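Local coordinates for protein aac(6')-Ii (Enterococcus faecium, PDB 1N71) that probably transfers an acetyl group from acetyl-coenzyme A to the 6'-amino group of aminoglycoside antibiotics, as a resistance enzyme of the GNAT superfamily, at residues A[60-65]-A[69-74]; A[50-55]-A[80-85]; A[111-114]-A[120-123]. One frame throughout, in Å; residues are numbered along the deposited sequence.

Contact 1. Residues A[60-65]-A[69-74]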
loop_
_atom_site.group_PDB
_atom_site.type_symbol
_atom_site.label_atom_id
_atom_site.label_comp_id
_atom_site.label_asym_id
_atom_site.label_seq_id
_atom_site.Cartn_x
_atom_site.Cartn_y
_atom_site.Cartn_z
ATOM N N ILE A 60 -5.716 -11.781 -13.276
ATOM C CA ILE A 60 -4.775 -11.325 -12.262
ATOM C C ILE A 60 -4.001 -10.146 -12.838
ATOM O O ILE A 60 -3.717 -10.100 -14.037
ATOM C CB ILE A 60 -3.795 -12.452 -11.839
ATOM C CG1 ILE A 60 -3.001 -12.011 -10.603
ATOM C CG2 ILE A 60 -2.846 -12.791 -12.986
ATOM C CD1 ILE A 60 -2.127 -13.104 -10.007
ATOM N N GLY A 61 -3.686 -9.175 -11.989
ATOM C CA GLY A 61 -2.943 -8.020 -12.454
ATOM C C GLY A 61 -1.899 -7.600 -11.439
ATOM O O GLY A 61 -1.908 -8.070 -10.301
ATOM N N ALA A 62 -0.986 -6.728 -11.852
ATOM C CA ALA A 62 0.046 -6.233 -10.949
ATOM C C ALA A 62 0.330 -4.771 -11.260
ATOM O O ALA A 62 0.377 -4.369 -12.426
ATOM C CB ALA A 62 1.319 -7.064 -11.082
ATOM N N ILE A 63 0.519 -3.986 -10.205
ATOM C CA ILE A 63 0.790 -2.555 -10.313
ATOM C C ILE A 63 2.202 -2.249 -9.808
ATOM O O ILE A 63 2.576 -2.662 -8.713
ATOM C CB ILE A 63 -0.194 -1.746 -9.436
ATOM C CG1 ILE A 63 -1.634 -2.084 -9.812
ATOM C CG2 ILE A 63 0.066 -0.257 -9.596
ATOM C CD1 ILE A 63 -2.654 -1.525 -8.842
ATOM N N PRO A 64 3.010 -1.530 -10.604
ATOM C CA PRO A 64 4.364 -1.217 -10.135
ATOM C C PRO A 64 4.250 -0.075 -9.124
ATOM O O PRO A 64 3.865 1.033 -9.488
ATOM C CB PRO A 64 5.077 -0.801 -11.416
ATOM C CG PRO A 64 3.986 -0.105 -12.178
ATOM C CD PRO A 64 2.789 -1.022 -11.971
ATOM N N GLN A 65 4.571 -0.349 -7.861
ATOM C CA GLN A 65 4.464 0.659 -6.812
ATOM C C GLN A 65 5.805 1.247 -6.374
ATOM O O GLN A 65 5.855 2.381 -5.888
ATOM C CB GLN A 65 3.734 0.070 -5.598
ATOM C CG GLN A 65 2.319 -0.423 -5.905
ATOM C CD GLN A 65 1.318 0.706 -6.068
ATOM O OE1 GLN A 65 1.654 1.778 -6.567
ATOM N NE2 GLN A 65 0.079 0.462 -5.662
ATOM N N THR A 69 11.082 -2.339 -9.151
ATOM C CA THR A 69 11.366 -3.397 -8.187
ATOM C C THR A 69 10.207 -3.982 -7.384
ATOM O O THR A 69 10.128 -5.197 -7.217
ATOM C CB THR A 69 12.425 -2.911 -7.182
ATOM O OG1 THR A 69 11.972 -1.693 -6.581
ATOM C CG2 THR A 69 13.759 -2.665 -7.881
ATOM N N GLY A 70 9.331 -3.125 -6.872
ATOM C CA GLY A 70 8.220 -3.603 -6.062
ATOM C C GLY A 70 6.849 -3.476 -6.704
ATOM O O GLY A 70 6.397 -2.374 -7.015
ATOM N N TRP A 71 6.183 -4.613 -6.878
ATOM C CA TRP A 71 4.863 -4.653 -7.497
ATOM C C TRP A 71 3.776 -5.162 -6.556
ATOM O O TRP A 71 4.015 -6.056 -5.748
ATOM C CB TRP A 71 4.897 -5.564 -8.721
ATOM C CG TRP A 71 5.801 -5.082 -9.804
ATOM C CD1 TRP A 71 7.159 -4.952 -9.748
ATOM C CD2 TRP A 71 5.410 -4.680 -11.119
ATOM N NE1 TRP A 71 7.641 -4.493 -10.955
ATOM C CE2 TRP A 71 6.587 -4.317 -11.814
ATOM C CE3 TRP A 71 4.179 -4.591 -11.781
ATOM C CZ2 TRP A 71 6.570 -3.874 -13.142
ATOM C CZ3 TRP A 71 4.160 -4.150 -13.106
ATOM C CH2 TRP A 71 5.351 -3.798 -13.770
ATOM N N GLU A 72 2.581 -4.591 -6.682
ATOM C CA GLU A 72 1.439 -5.013 -5.881
ATOM C C GLU A 72 0.528 -5.893 -6.725
ATOM O O GLU A 72 0.073 -5.477 -7.796
ATOM C CB GLU A 72 0.629 -3.809 -5.389
ATOM C CG GLU A 72 -0.730 -4.219 -4.815
ATOM C CD GLU A 72 -1.553 -3.048 -4.300
ATOM O OE1 GLU A 72 -1.344 -1.908 -4.760
ATOM O OE2 GLU A 72 -2.426 -3.274 -3.436
ATOM N N LEU A 73 0.267 -7.105 -6.242
ATOM C CA LEU A 73 -0.613 -8.039 -6.928
ATOM C C LEU A 73 -2.037 -7.534 -6.702
ATOM O O LEU A 73 -2.503 -7.444 -5.560
ATOM C CB LEU A 73 -0.442 -9.451 -6.340
ATOM C CG LEU A 73 -1.244 -10.618 -6.937
ATOM C CD1 LEU A 73 -0.670 -11.932 -6.422
ATOM C CD2 LEU A 73 -2.720 -10.501 -6.574
ATOM N N HIS A 74 -2.720 -7.185 -7.787
ATOM C CA HIS A 74 -4.084 -6.681 -7.684
ATOM C C HIS A 74 -4.702 -6.483 -9.065
ATOM O O HIS A 74 -4.144 -5.784 -9.906
ATOM C CB HIS A 74 -4.091 -5.352 -6.917
ATOM C CG HIS A 74 -5.432 -4.689 -6.862
ATOM N ND1 HIS A 74 -5.963 -3.992 -7.927
ATOM C CD2 HIS A 74 -6.354 -4.622 -5.872
ATOM C CE1 HIS A 74 -7.152 -3.523 -7.596
ATOM N NE2 HIS A 74 -7.414 -3.891 -6.353
#
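Residues Ile60 to Gln65 and Gly70 to His74 pair as the antiparallel arms of a beta hairpin in the middle of the sheet, with Pro64 lying on the indole of Trp71. Pro64 CB sits 3.6 Å from the centroid of the six-membered ring, almost on the ring normal, a CH-pi contact over the face. Pro64 CD meets Trp71 CZ3 at 3.6 Å, and Ala62 CB comes to 3.8 Å from Trp71 CE3. The indole is swung beneath the proline because Trp71 CG stands anti to the carbonyl carbon (chi1 -63°); its NE1 bonds to Ile68 O. This is the hairpin of strands 55-66 and 70-78 in the GNAT fold, entered through a classic beta bulge where Thr69 and Gly70 both face Tyr66. Ile63 and Glu72 form a hydrogen-bonded pair, with Ile63 N to Glu72 O at 2.9 Å and Glu72 N to Ile63 O at 2.8 Å. Glu72 also carries a side-chain bond on the other face of the sheet from Trp71. Its extended chain brings OE1 2.9 Å from Gln65 NE2, which meets the oxygen nearly end-on, OE1 lying close to the plane of the Gln65 amide and the carboxylate itself turned about 30° against it. On the indole's side, Ile60 CD1 touches Leu73 CD1 at 4.0 Å, and helix 87-101 packs there through Leu91 and Leu95 on Ile60.

Contact 2. Residues A[50-55]-A[80-85]. With COA (coenzyme A), chain E.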
loop_
_atom_site.group_PDB
_atom_site.type_symbol
_atom_site.label_atom_id
_atom_site.label_comp_id
_atom_site.label_asym_id
_atom_site.label_seq_id
_atom_site.Cartn_x
_atom_site.Cartn_y
_atom_site.Cartn_z
ATOM N N ALA A 50 -7.130 -15.938 -17.786
ATOM C CA ALA A 50 -7.297 -17.379 -17.829
ATOM C C ALA A 50 -8.548 -17.555 -18.675
ATOM O O ALA A 50 -9.631 -17.120 -18.282
ATOM C CB ALA A 50 -7.520 -17.928 -16.433
ATOM N N VAL A 51 -8.395 -18.163 -19.846
ATOM C CA VAL A 51 -9.528 -18.356 -20.738
ATOM C C VAL A 51 -9.759 -19.809 -21.120
ATOM O O VAL A 51 -8.835 -20.521 -21.511
ATOM C CB VAL A 51 -9.357 -17.531 -22.030
ATOM C CG1 VAL A 51 -10.560 -17.733 -22.944
ATOM C CG2 VAL A 51 -9.202 -16.062 -21.684
ATOM N N ASP A 52 -11.006 -20.242 -20.988
ATOM C CA ASP A 52 -11.386 -21.598 -21.343
ATOM C C ASP A 52 -12.189 -21.443 -22.625
ATOM O O ASP A 52 -13.290 -20.889 -22.613
ATOM C CB ASP A 52 -12.253 -22.219 -20.248
ATOM C CG ASP A 52 -12.471 -23.704 -20.456
ATOM O OD1 ASP A 52 -12.891 -24.093 -21.565
ATOM O OD2 ASP A 52 -12.224 -24.481 -19.511
ATOM N N GLN A 53 -11.628 -21.919 -23.731
ATOM C CA GLN A 53 -12.282 -21.798 -25.025
ATOM C C GLN A 53 -12.333 -20.312 -25.378
ATOM O O GLN A 53 -11.392 -19.778 -25.967
ATOM N N ASP A 54 -13.418 -19.646 -24.992
ATOM C CA ASP A 54 -13.583 -18.225 -25.272
ATOM C C ASP A 54 -14.111 -17.497 -24.036
ATOM O O ASP A 54 -14.395 -16.301 -24.079
ATOM C CB ASP A 54 -14.563 -18.035 -26.433
ATOM N N GLU A 55 -14.234 -18.227 -22.934
ATOM C CA GLU A 55 -14.750 -17.654 -21.694
ATOM C C GLU A 55 -13.655 -17.295 -20.700
ATOM O O GLU A 55 -12.771 -18.103 -20.420
ATOM C CB GLU A 55 -15.737 -18.630 -21.045
ATOM C CG GLU A 55 -16.104 -18.305 -19.602
ATOM C CD GLU A 55 -17.147 -19.257 -19.028
ATOM O OE1 GLU A 55 -17.088 -20.467 -19.333
ATOM O OE2 GLU A 55 -18.018 -18.798 -18.257
ATOM N N SER A 80 -16.172 -18.093 -9.251
ATOM C CA SER A 80 -16.480 -18.911 -8.085
ATOM C C SER A 80 -16.859 -20.337 -8.456
ATOM O O SER A 80 -16.796 -21.236 -7.620
ATOM C CB SER A 80 -17.611 -18.273 -7.269
ATOM O OG SER A 80 -18.820 -18.245 -8.003
ATOM N N SER A 81 -17.246 -20.544 -9.711
ATOM C CA SER A 81 -17.637 -21.867 -10.175
ATOM C C SER A 81 -16.479 -22.644 -10.802
ATOM O O SER A 81 -16.655 -23.782 -11.231
ATOM C CB SER A 81 -18.790 -21.752 -11.181
ATOM O OG SER A 81 -18.442 -20.927 -12.282
ATOM N N ARG A 82 -15.295 -22.040 -10.849
ATOM C CA ARG A 82 -14.140 -22.710 -11.443
ATOM C C ARG A 82 -12.948 -22.787 -10.497
ATOM O O ARG A 82 -11.833 -23.108 -10.913
ATOM C CB ARG A 82 -13.717 -21.986 -12.721
ATOM C CG ARG A 82 -14.780 -21.927 -13.806
ATOM C CD ARG A 82 -15.263 -23.316 -14.198
ATOM N NE ARG A 82 -15.767 -23.339 -15.568
ATOM C CZ ARG A 82 -14.993 -23.238 -16.645
ATOM N NH1 ARG A 82 -13.678 -23.116 -16.509
ATOM N NH2 ARG A 82 -15.531 -23.252 -17.859
ATOM N N ARG A 83 -13.189 -22.498 -9.223
ATOM C CA ARG A 83 -12.134 -22.519 -8.224
ATOM C C ARG A 83 -11.702 -23.921 -7.817
ATOM O O ARG A 83 -12.357 -24.912 -8.152
ATOM C CB ARG A 83 -12.583 -21.721 -6.997
ATOM C CG ARG A 83 -12.795 -20.250 -7.314
ATOM C CD ARG A 83 -13.433 -19.475 -6.176
ATOM N NE ARG A 83 -13.645 -18.082 -6.562
ATOM C CZ ARG A 83 -14.345 -17.202 -5.853
ATOM N NH1 ARG A 83 -14.912 -17.564 -4.709
ATOM N NH2 ARG A 83 -14.479 -15.959 -6.292
ATOM N N LYS A 84 -10.579 -23.988 -7.106
ATOM C CA LYS A 84 -10.022 -25.243 -6.625
ATOM C C LYS A 84 -9.498 -26.176 -7.715
ATOM O O LYS A 84 -9.502 -27.398 -7.547
ATOM C CB LYS A 84 -11.050 -25.981 -5.760
ATOM C CG LYS A 84 -11.470 -25.221 -4.511
ATOM C CD LYS A 84 -10.257 -24.730 -3.729
ATOM C CE LYS A 84 -10.638 -24.259 -2.332
ATOM N NZ LYS A 84 -11.702 -23.215 -2.346
ATOM N N ASN A 85 -9.054 -25.610 -8.831
ATOM C CA ASN A 85 -8.494 -26.426 -9.906
ATOM C C ASN A 85 -7.249 -25.784 -10.512
ATOM O O ASN A 85 -7.066 -25.793 -11.726
ATOM C CB ASN A 85 -9.519 -26.684 -11.013
ATOM C CG ASN A 85 -9.013 -27.686 -12.051
ATOM O OD1 ASN A 85 -9.562 -27.796 -13.143
ATOM N ND2 ASN A 85 -7.962 -28.423 -11.703
HETATM N N1A COA E . -7.982 -21.165 1.901
HETATM C C2A COA E . -7.009 -22.086 2.026
HETATM N N3A COA E . -6.331 -22.714 1.038
HETATM C C4A COA E . -6.748 -22.287 -0.203
HETATM C C5A COA E . -7.727 -21.360 -0.481
HETATM C C6A COA E . -8.372 -20.763 0.649
HETATM N N6A COA E . -9.334 -19.852 0.521
HETATM N N7A COA E . -7.870 -21.188 -1.849
HETATM C C8A COA E . -6.999 -22.011 -2.356
HETATM N N9A COA E . -6.281 -22.717 -1.419
HETATM C C1B COA E . -5.234 -23.726 -1.635
HETATM C C2B COA E . -5.752 -25.001 -2.305
HETATM O O2B COA E . -6.238 -25.898 -1.299
HETATM C C3B COA E . -4.540 -25.624 -2.988
HETATM O O3B COA E . -3.745 -26.273 -1.981
HETATM P P3B COA E . -3.275 -27.807 -2.149
HETATM O O7A COA E . -4.543 -28.563 -2.292
HETATM O O8A COA E . -2.532 -28.083 -0.895
HETATM O O9A COA E . -2.428 -27.797 -3.367
HETATM C C4B COA E . -3.783 -24.371 -3.452
HETATM O O4B COA E . -4.219 -23.340 -2.557
HETATM C C5B COA E . -4.012 -23.981 -4.920
HETATM O O5B COA E . -5.351 -23.506 -5.107
HETATM P P1A COA E . -5.926 -23.109 -6.562
HETATM O O1A COA E . -6.835 -24.184 -7.017
HETATM O O2A COA E . -4.804 -22.672 -7.423
HETATM O O3A COA E . -6.799 -21.816 -6.181
HETATM P P2A COA E . -8.057 -21.202 -6.973
HETATM O O4A COA E . -9.298 -21.646 -6.303
HETATM O O5A COA E . -7.895 -21.401 -8.427
HETATM O O6A COA E . -7.864 -19.636 -6.673
HETATM C CBP COA E . -8.372 -17.872 -5.076
HETATM C CCP COA E . -7.620 -19.170 -5.336
HETATM C CDP COA E . -8.155 -17.479 -3.608
HETATM C CEP COA E . -7.800 -16.765 -6.010
HETATM C CAP COA E . -9.913 -18.123 -5.375
HETATM O OAP COA E . -10.472 -19.107 -4.499
HETATM C C9P COA E . -10.742 -16.826 -5.400
HETATM O O9P COA E . -11.070 -16.317 -6.481
HETATM N N8P COA E . -11.069 -16.307 -4.209
HETATM C C7P COA E . -11.845 -15.089 -4.003
HETATM C C6P COA E . -11.035 -13.821 -4.257
HETATM C C5P COA E . -10.137 -13.432 -3.097
HETATM O O5P COA E . -10.592 -13.348 -1.949
HETATM N N4P COA E . -8.854 -13.190 -3.402
HETATM C C3P COA E . -7.814 -12.798 -2.443
HETATM C C2P COA E . -7.101 -11.522 -2.863
HETATM S S1P COA E . -6.887 -10.348 -1.512
#
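The guanidinium of Arg82 is met obliquely by two carboxylates, Asp52 and Glu55, whose planes stand almost perpendicular to it, 79° and 78° away. This is a salt-bridge network between the two-residue turn of the hairpin 46-52/55-66 and the coenzyme A pyrophosphate-binding loop of the GNAT fold, which runs from strand 70-78 to helix 87-101. Asp52 OD2 stands 3.6 Å from Arg82 NH1, a long salt bridge. Glu55 OE1 lies 3.5 Å from Arg82 NH2 but well out of the guanidinium plane, so that charge alone links the two. The bend of Arg82 at chi2 swings its head across to the turn, while Glu55 reaches out extended. Asp52 and Glu55 are themselves tied by a reciprocal pair of backbone bonds, which sets both acids at the turn's ends. The positive head may also ease the closeness of Glu55 OE2 to Glu79 OE2. This is a surface contact without a direct hydrogen bond.

The next residue faces the cofactor. Ser80 CA lies over one face of the Arg83 guanidinium, and the pantetheine carbonyl of coenzyme A over the opposite one, C9P being 3.3 Å above the plane. Arg83 NE bonds to Val78 O, which helps fix the rotation of the head. At Lys84 the backbone takes over: its N donates to the pyrophosphate oxygen O4A of coenzyme A at 2.8 Å, nearly straight at 173°.

Contact 3. Residues A[111-114]-A[120-123]. With COA (coenzyme A), chain E.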
loop_
_atom_site.group_PDB
_atom_site.type_symbol
_atom_site.label_atom_id
_atom_site.label_comp_id
_atom_site.label_asym_id
_atom_site.label_seq_id
_atom_site.Cartn_x
_atom_site.Cartn_y
_atom_site.Cartn_z
ATOM N N THR A 111 -4.498 -8.735 1.837
ATOM C CA THR A 111 -5.702 -9.554 1.869
ATOM C C THR A 111 -6.397 -9.249 3.194
ATOM O O THR A 111 -5.865 -9.520 4.267
ATOM C CB THR A 111 -5.369 -11.067 1.748
ATOM O OG1 THR A 111 -6.582 -11.828 1.761
ATOM C CG2 THR A 111 -4.471 -11.528 2.886
ATOM N N ASP A 112 -7.586 -8.665 3.111
ATOM C CA ASP A 112 -8.323 -8.280 4.305
ATOM C C ASP A 112 -9.066 -9.423 4.985
ATOM O O ASP A 112 -9.356 -10.445 4.373
ATOM C CB ASP A 112 -9.300 -7.153 3.958
ATOM C CG ASP A 112 -8.617 -5.985 3.258
ATOM O OD1 ASP A 112 -8.301 -6.107 2.048
ATOM O OD2 ASP A 112 -8.382 -4.949 3.916
ATOM N N ASP A 113 -9.345 -9.243 6.271
ATOM C CA ASP A 113 -10.074 -10.230 7.059
ATOM C C ASP A 113 -11.224 -9.453 7.694
ATOM O O ASP A 113 -11.078 -8.879 8.771
ATOM C CB ASP A 113 -9.175 -10.830 8.146
ATOM C CG ASP A 113 -9.852 -11.964 8.903
ATOM O OD1 ASP A 113 -11.048 -12.226 8.643
ATOM O OD2 ASP A 113 -9.195 -12.593 9.756
ATOM N N LEU A 114 -12.363 -9.430 7.006
ATOM C CA LEU A 114 -13.539 -8.697 7.472
ATOM C C LEU A 114 -14.533 -9.523 8.281
ATOM O O LEU A 114 -15.338 -8.963 9.023
ATOM C CB LEU A 114 -14.283 -8.093 6.278
ATOM C CG LEU A 114 -13.450 -7.436 5.177
ATOM C CD1 LEU A 114 -14.381 -6.995 4.053
ATOM C CD2 LEU A 114 -12.671 -6.255 5.741
ATOM N N LEU A 120 -6.194 -13.423 13.090
ATOM C CA LEU A 120 -5.675 -12.056 13.136
ATOM C C LEU A 120 -6.783 -11.022 13.279
ATOM O O LEU A 120 -6.518 -9.855 13.560
ATOM C CB LEU A 120 -4.828 -11.742 11.897
ATOM C CG LEU A 120 -3.518 -12.522 11.736
ATOM C CD1 LEU A 120 -2.708 -11.901 10.607
ATOM C CD2 LEU A 120 -2.714 -12.481 13.035
ATOM N N SER A 121 -8.025 -11.442 13.069
ATOM C CA SER A 121 -9.155 -10.534 13.221
ATOM C C SER A 121 -9.763 -10.761 14.609
ATOM O O SER A 121 -9.474 -11.765 15.265
ATOM C CB SER A 121 -10.204 -10.789 12.131
ATOM O OG SER A 121 -10.630 -12.139 12.125
ATOM N N GLN A 122 -10.600 -9.832 15.053
ATOM C CA GLN A 122 -11.235 -9.936 16.361
ATOM C C GLN A 122 -10.223 -10.077 17.488
ATOM O O GLN A 122 -10.354 -10.937 18.365
ATOM C CB GLN A 122 -12.230 -11.103 16.379
ATOM C CG GLN A 122 -13.611 -10.700 15.863
ATOM C CD GLN A 122 -14.593 -11.852 15.804
ATOM O OE1 GLN A 122 -14.694 -12.649 16.737
ATOM N NE2 GLN A 122 -15.336 -11.935 14.705
ATOM N N THR A 123 -9.213 -9.216 17.448
ATOM C CA THR A 123 -8.158 -9.181 18.453
ATOM C C THR A 123 -7.399 -7.875 18.278
ATOM O O THR A 123 -7.332 -7.339 17.173
ATOM C CB THR A 123 -7.172 -10.350 18.290
ATOM O OG1 THR A 123 -6.179 -10.280 19.325
ATOM C CG2 THR A 123 -6.481 -10.285 16.924
HETATM N N1A COA E . -7.982 -21.165 1.901
HETATM C C2A COA E . -7.009 -22.086 2.026
HETATM N N3A COA E . -6.331 -22.714 1.038
HETATM C C4A COA E . -6.748 -22.287 -0.203
HETATM C C5A COA E . -7.727 -21.360 -0.481
HETATM C C6A COA E . -8.372 -20.763 0.649
HETATM N N6A COA E . -9.334 -19.852 0.521
HETATM N N7A COA E . -7.870 -21.188 -1.849
HETATM C C8A COA E . -6.999 -22.011 -2.356
HETATM N N9A COA E . -6.281 -22.717 -1.419
HETATM C C1B COA E . -5.234 -23.726 -1.635
HETATM C C2B COA E . -5.752 -25.001 -2.305
HETATM O O2B COA E . -6.238 -25.898 -1.299
HETATM C C3B COA E . -4.540 -25.624 -2.988
HETATM O O3B COA E . -3.745 -26.273 -1.981
HETATM P P3B COA E . -3.275 -27.807 -2.149
HETATM O O7A COA E . -4.543 -28.563 -2.292
HETATM O O8A COA E . -2.532 -28.083 -0.895
HETATM O O9A COA E . -2.428 -27.797 -3.367
HETATM C C4B COA E . -3.783 -24.371 -3.452
HETATM O O4B COA E . -4.219 -23.340 -2.557
HETATM C C5B COA E . -4.012 -23.981 -4.920
HETATM O O5B COA E . -5.351 -23.506 -5.107
HETATM P P1A COA E . -5.926 -23.109 -6.562
HETATM O O1A COA E . -6.835 -24.184 -7.017
HETATM O O2A COA E . -4.804 -22.672 -7.423
HETATM O O3A COA E . -6.799 -21.816 -6.181
HETATM P P2A COA E . -8.057 -21.202 -6.973
HETATM O O4A COA E . -9.298 -21.646 -6.303
HETATM O O5A COA E . -7.895 -21.401 -8.427
HETATM O O6A COA E . -7.864 -19.636 -6.673
HETATM C CBP COA E . -8.372 -17.872 -5.076
HETATM C CCP COA E . -7.620 -19.170 -5.336
HETATM C CDP COA E . -8.155 -17.479 -3.608
HETATM C CEP COA E . -7.800 -16.765 -6.010
HETATM C CAP COA E . -9.913 -18.123 -5.375
HETATM O OAP COA E . -10.472 -19.107 -4.499
HETATM C C9P COA E . -10.742 -16.826 -5.400
HETATM O O9P COA E . -11.070 -16.317 -6.481
HETATM N N8P COA E . -11.069 -16.307 -4.209
HETATM C C7P COA E . -11.845 -15.089 -4.003
HETATM C C6P COA E . -11.035 -13.821 -4.257
HETATM C C5P COA E . -10.137 -13.432 -3.097
HETATM O O5P COA E . -10.592 -13.348 -1.949
HETATM N N4P COA E . -8.854 -13.190 -3.402
HETATM C C3P COA E . -7.814 -12.798 -2.443
HETATM C C2P COA E . -7.101 -11.522 -2.863
HETATM S S1P COA E . -6.887 -10.348 -1.512
#
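Asp113 turns CG anti to its own backbone N (chi1 -174°) and Ser121 holds OG between its N and carbonyl carbon (chi1 56°), and these two settings bring carboxylate and hydroxyl together. The pair closes the loop that leaves the end of strand 106-112 in the GNAT fold, so that residues 113 to 121 fold back on a buried acid. Asp113 OD2 and Ser121 OG are hydrogen-bonded at 2.8 Å. Thr118 O and His116 ND1 also bond to Ser121 OG, so several loop residues converge on this one serine. With chi2 at -5°, OD1 of Asp113 is nearly eclipsed with CA and OD2 is carried outward, where it also lies 3.1 Å from Ser121 CB. OD1 is used as well, by Gly117 N, while Thr118 OG1 bonds to OD2. The buried carboxylate is therefore gripped at both oxygens by residues of the loop, Gly117, Thr118 and Ser121. The same Thr118 OG1 is bonded to Leu120 N, which ties the backbone just before the serine into this cluster. Leu120 packs on Ile136 and on Ile169 of strand 168-174. Along the strand before the aspartate, Asp112 packs on Tyr66 of the second subunit, and Thr111 reaches the cofactor: its OG1, bonded to His142 NE2, stands 3.6 Å from the thiol sulfur S1P of coenzyme A.

All three contacts reach one mixed sheet. Contact 1 joins neighbouring strands 55-66 and 70-78; contact 2 starts from strand 46-52, beside 55-66; contact 3 starts from strand 106-112, which runs parallel to 70-78 as its neighbour. Along the chain, contact 1 falls between the two segments of contact 2, and contact 3 follows both. Centres lie about 22 Å apart for contacts 1 and 2 and for 1 and 3, and about 28 Å for 2 and 3; none touch. Coenzyme A spans contacts 2 and 3, its pyrophosphate at 80-85 and its thiol at Thr111, while contact 1 forms part of the sheet between.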